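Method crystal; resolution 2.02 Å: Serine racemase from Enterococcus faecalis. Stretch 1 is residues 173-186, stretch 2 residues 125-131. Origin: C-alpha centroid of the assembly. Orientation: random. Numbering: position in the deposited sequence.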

# COMPACT_ATOMS: atom_id res chain seq x y z
N ALA A 173 -7.08 26.97 20.48
CA ALA A 173 -6.11 27.64 21.34
C ALA A 173 -4.67 27.23 21.01
O ALA A 173 -3.78 28.07 20.93
CB ALA A 173 -6.42 27.34 22.79
N PHE A 174 -4.47 25.93 20.80
CA PHE A 174 -3.15 25.44 20.45
C PHE A 174 -2.72 25.98 19.09
O PHE A 174 -1.56 26.33 18.89
CB PHE A 174 -3.13 23.91 20.43
CG PHE A 174 -1.75 23.32 20.38
CD1 PHE A 174 -1.04 23.07 21.54
CD2 PHE A 174 -1.15 23.01 19.16
CE1 PHE A 174 0.22 22.51 21.50
CE2 PHE A 174 0.12 22.45 19.12
CZ PHE A 174 0.80 22.21 20.29
N THR A 175 -3.66 26.06 18.16
CA THR A 175 -3.35 26.56 16.83
C THR A 175 -2.97 28.04 16.89
O THR A 175 -2.05 28.49 16.21
CB THR A 175 -4.54 26.36 15.89
OG1 THR A 175 -5.03 25.03 16.03
CG2 THR A 175 -4.12 26.60 14.46
N ASN A 176 -3.69 28.79 17.71
CA ASN A 176 -3.40 30.20 17.85
C ASN A 176 -2.04 30.44 18.52
O ASN A 176 -1.33 31.39 18.18
CB ASN A 176 -4.53 30.92 18.58
CG ASN A 176 -5.71 31.18 17.69
OD1 ASN A 176 -5.55 31.38 16.49
ND2 ASN A 176 -6.91 31.17 18.27
N LYS A 177 -1.67 29.57 19.45
CA LYS A 177 -0.36 29.77 20.06
C LYS A 177 0.74 29.31 19.11
O LYS A 177 1.84 29.84 19.15
CB LYS A 177 -0.26 29.14 21.46
CG LYS A 177 -0.44 27.63 21.52
CD LYS A 177 -0.35 27.10 22.96
CE LYS A 177 -1.74 26.87 23.56
NZ LYS A 177 -1.72 25.89 24.70
N GLN A 178 0.45 28.34 18.24
CA GLN A 178 1.43 27.93 17.24
C GLN A 178 1.73 29.10 16.31
O GLN A 178 2.88 29.38 15.98
CB GLN A 178 0.94 26.74 16.41
CG GLN A 178 1.03 25.42 17.12
CD GLN A 178 1.00 24.25 16.16
OE1 GLN A 178 0.00 23.54 16.06
NE2 GLN A 178 2.10 24.05 15.44
N ILE A 179 0.67 29.77 15.89
CA ILE A 179 0.80 30.93 15.01
C ILE A 179 1.52 32.08 15.71
O ILE A 179 2.43 32.71 15.15
CB ILE A 179 -0.59 31.36 14.52
CG1 ILE A 179 -1.21 30.20 13.71
CG2 ILE A 179 -0.51 32.66 13.73
CD1 ILE A 179 -2.69 30.33 13.50
N GLY A 180 1.12 32.35 16.95
CA GLY A 180 1.76 33.39 17.75
C GLY A 180 3.25 33.14 17.92
O GLY A 180 4.07 34.06 17.77
N SER A 181 3.61 31.90 18.24
CA SER A 181 5.01 31.54 18.43
C SER A 181 5.78 31.77 17.15
O SER A 181 6.93 32.20 17.17
CB SER A 181 5.14 30.06 18.82
OG SER A 181 4.30 29.76 19.92
N PHE A 182 5.15 31.46 16.03
CA PHE A 182 5.83 31.55 14.74
C PHE A 182 6.21 32.99 14.41
O PHE A 182 7.33 33.27 13.96
CB PHE A 182 4.95 30.97 13.63
CG PHE A 182 5.63 30.92 12.30
CD1 PHE A 182 6.56 29.93 12.02
CD2 PHE A 182 5.33 31.85 11.33
CE1 PHE A 182 7.19 29.88 10.80
CE2 PHE A 182 5.96 31.81 10.10
CZ PHE A 182 6.90 30.83 9.84
N TYR A 183 5.28 33.92 14.61
CA TYR A 183 5.55 35.32 14.27
C TYR A 183 6.45 35.98 15.30
O TYR A 183 7.17 36.94 14.98
CB TYR A 183 4.25 36.09 14.06
CG TYR A 183 3.58 35.72 12.75
CD1 TYR A 183 4.13 36.12 11.54
CD2 TYR A 183 2.42 34.96 12.72
CE1 TYR A 183 3.55 35.77 10.34
CE2 TYR A 183 1.82 34.61 11.52
CZ TYR A 183 2.39 35.03 10.33
OH TYR A 183 1.81 34.69 9.12
N LYS A 184 6.43 35.47 16.53
CA LYS A 184 7.40 35.91 17.52
C LYS A 184 8.81 35.66 16.99
O LYS A 184 9.67 36.55 17.07
CB LYS A 184 7.18 35.21 18.86
CG LYS A 184 6.03 35.78 19.67
CD LYS A 184 5.91 35.11 21.04
CE LYS A 184 4.92 35.84 21.95
NZ LYS A 184 3.57 36.01 21.33
N VAL A 185 9.04 34.47 16.43
CA VAL A 185 10.32 34.16 15.80
C VAL A 185 10.64 35.15 14.69
O VAL A 185 11.75 35.69 14.63
CB VAL A 185 10.34 32.76 15.17
CG1 VAL A 185 11.59 32.61 14.30
CG2 VAL A 185 10.28 31.67 16.24
N LEU A 186 9.67 35.39 13.81
CA LEU A 186 9.85 36.33 12.71
C LEU A 186 10.20 37.75 13.20
O LEU A 186 11.08 38.40 12.64
CB LEU A 186 8.59 36.38 11.84
CG LEU A 186 8.16 35.08 11.15
CD1 LEU A 186 7.27 35.39 9.97
CD2 LEU A 186 9.36 34.28 10.71
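Stretch 2 (125-131) KIDTGMH

Stretch 2 opens inside a β-strand and passes into a turn, running along one side of the helix 173-186 in the reverse sense: Ile 126 lies against Phe 182 and Val 185, Thr 128 against Gln 178, Ser 181 and Phe 182, and Gly 129 against Phe 174 and Gln 178. The closest CA atoms are those of Gln 178 and Thr 128, 5.2 Å apart.

Side chains alternate here. Ile 126 points toward the helix, while Lys 125 and Asp 127 point away. With both chi angles in m, Ile 126 places CG1 3.9 Å from CE1 of Phe 182, which is t at chi1, and CG2 4.3 Å from CG2 of Val 185, so a branched apolar chain meets two apolar partners. The backbone sets Phe 182 CB 4.0 Å from Thr 128 CG2, which also lies at the edge of the ring.

Thr 128, in rotamer p, offers its methyl to Phe 182 and Ser 181 and its hydroxyl to Gln 178, whose NE2 donates a hydrogen bond to Thr 128 OG1 at 2.9 Å. The CA-to-CB bond of Gln 178 points sideways, but an m, t conformation carries the amide to the loop. Ser 181, in m, turns its hydroxyl back to its own helix, OG donating to Lys 177 O at 2.6 Å.

Gly 129 has phi/psi of 149/-16, where a CB would jam against the preceding carbonyl oxygen; it would also lie 2.8 Å from CZ of Phe 174. Without one, Phe 174, t at chi1, can extend its ring until CZ is 3.7 Å from Gly 129 O, which lies at the ring edge.

Asp 127 braces the turn: its OD1 accepts hydrogen bonds from Gly 129 N at 2.8 Å and His 131 N at 2.9 Å, using a short acidic side chain to gather backbone amides.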

# COMPACT_ATOMS: atom_id res chain seq x y z
N LYS A 125 12.59 25.09 8.58
CA LYS A 125 11.36 24.70 9.25
C LYS A 125 11.43 25.08 10.71
O LYS A 125 12.45 24.90 11.36
CB LYS A 125 11.11 23.18 9.10
CG LYS A 125 9.77 22.75 9.70
CD LYS A 125 9.26 21.42 9.16
CE LYS A 125 7.81 21.19 9.60
NZ LYS A 125 7.17 19.99 8.97
N ILE A 126 10.33 25.61 11.23
CA ILE A 126 10.31 25.96 12.64
C ILE A 126 9.33 25.06 13.35
O ILE A 126 8.18 24.94 12.94
CB ILE A 126 9.84 27.42 12.86
CG1 ILE A 126 10.62 28.39 11.96
CG2 ILE A 126 10.01 27.81 14.32
CD1 ILE A 126 12.07 28.58 12.37
N ASP A 127 9.76 24.41 14.42
CA ASP A 127 8.83 23.61 15.20
C ASP A 127 8.06 24.54 16.12
O ASP A 127 8.65 25.19 16.99
CB ASP A 127 9.58 22.54 16.02
CG ASP A 127 8.69 21.88 17.08
OD1 ASP A 127 7.45 21.91 16.94
OD2 ASP A 127 9.25 21.32 18.06
N THR A 128 6.74 24.62 15.94
CA THR A 128 5.95 25.49 16.80
C THR A 128 5.03 24.73 17.75
O THR A 128 4.15 25.33 18.37
CB THR A 128 5.13 26.51 15.98
OG1 THR A 128 4.38 25.83 14.97
CG2 THR A 128 6.05 27.50 15.31
N GLY A 129 5.22 23.42 17.87
CA GLY A 129 4.42 22.65 18.80
C GLY A 129 4.19 21.21 18.37
O GLY A 129 3.79 20.36 19.18
N MSE A 130 4.43 20.93 17.10
CA MSE A 130 4.27 19.58 16.57
C MSE A 130 5.33 18.66 17.14
O MSE A 130 5.10 17.46 17.35
CB MSE A 130 4.36 19.62 15.04
CG MSE A 130 4.61 18.29 14.38
SE MSE A 130 3.59 18.17 12.73
CE MSE A 130 1.85 18.50 13.53
N HIS A 131 6.51 19.22 17.42
CA HIS A 131 7.60 18.49 18.05
C HIS A 131 8.07 17.28 17.24
O HIS A 131 8.44 16.25 17.80
CB HIS A 131 7.20 18.07 19.46
CG HIS A 131 6.92 19.22 20.37
ND1 HIS A 131 6.09 19.12 21.47
CD2 HIS A 131 7.37 20.50 20.34
CE1 HIS A 131 6.04 20.29 22.08
NE2 HIS A 131 6.81 21.14 21.42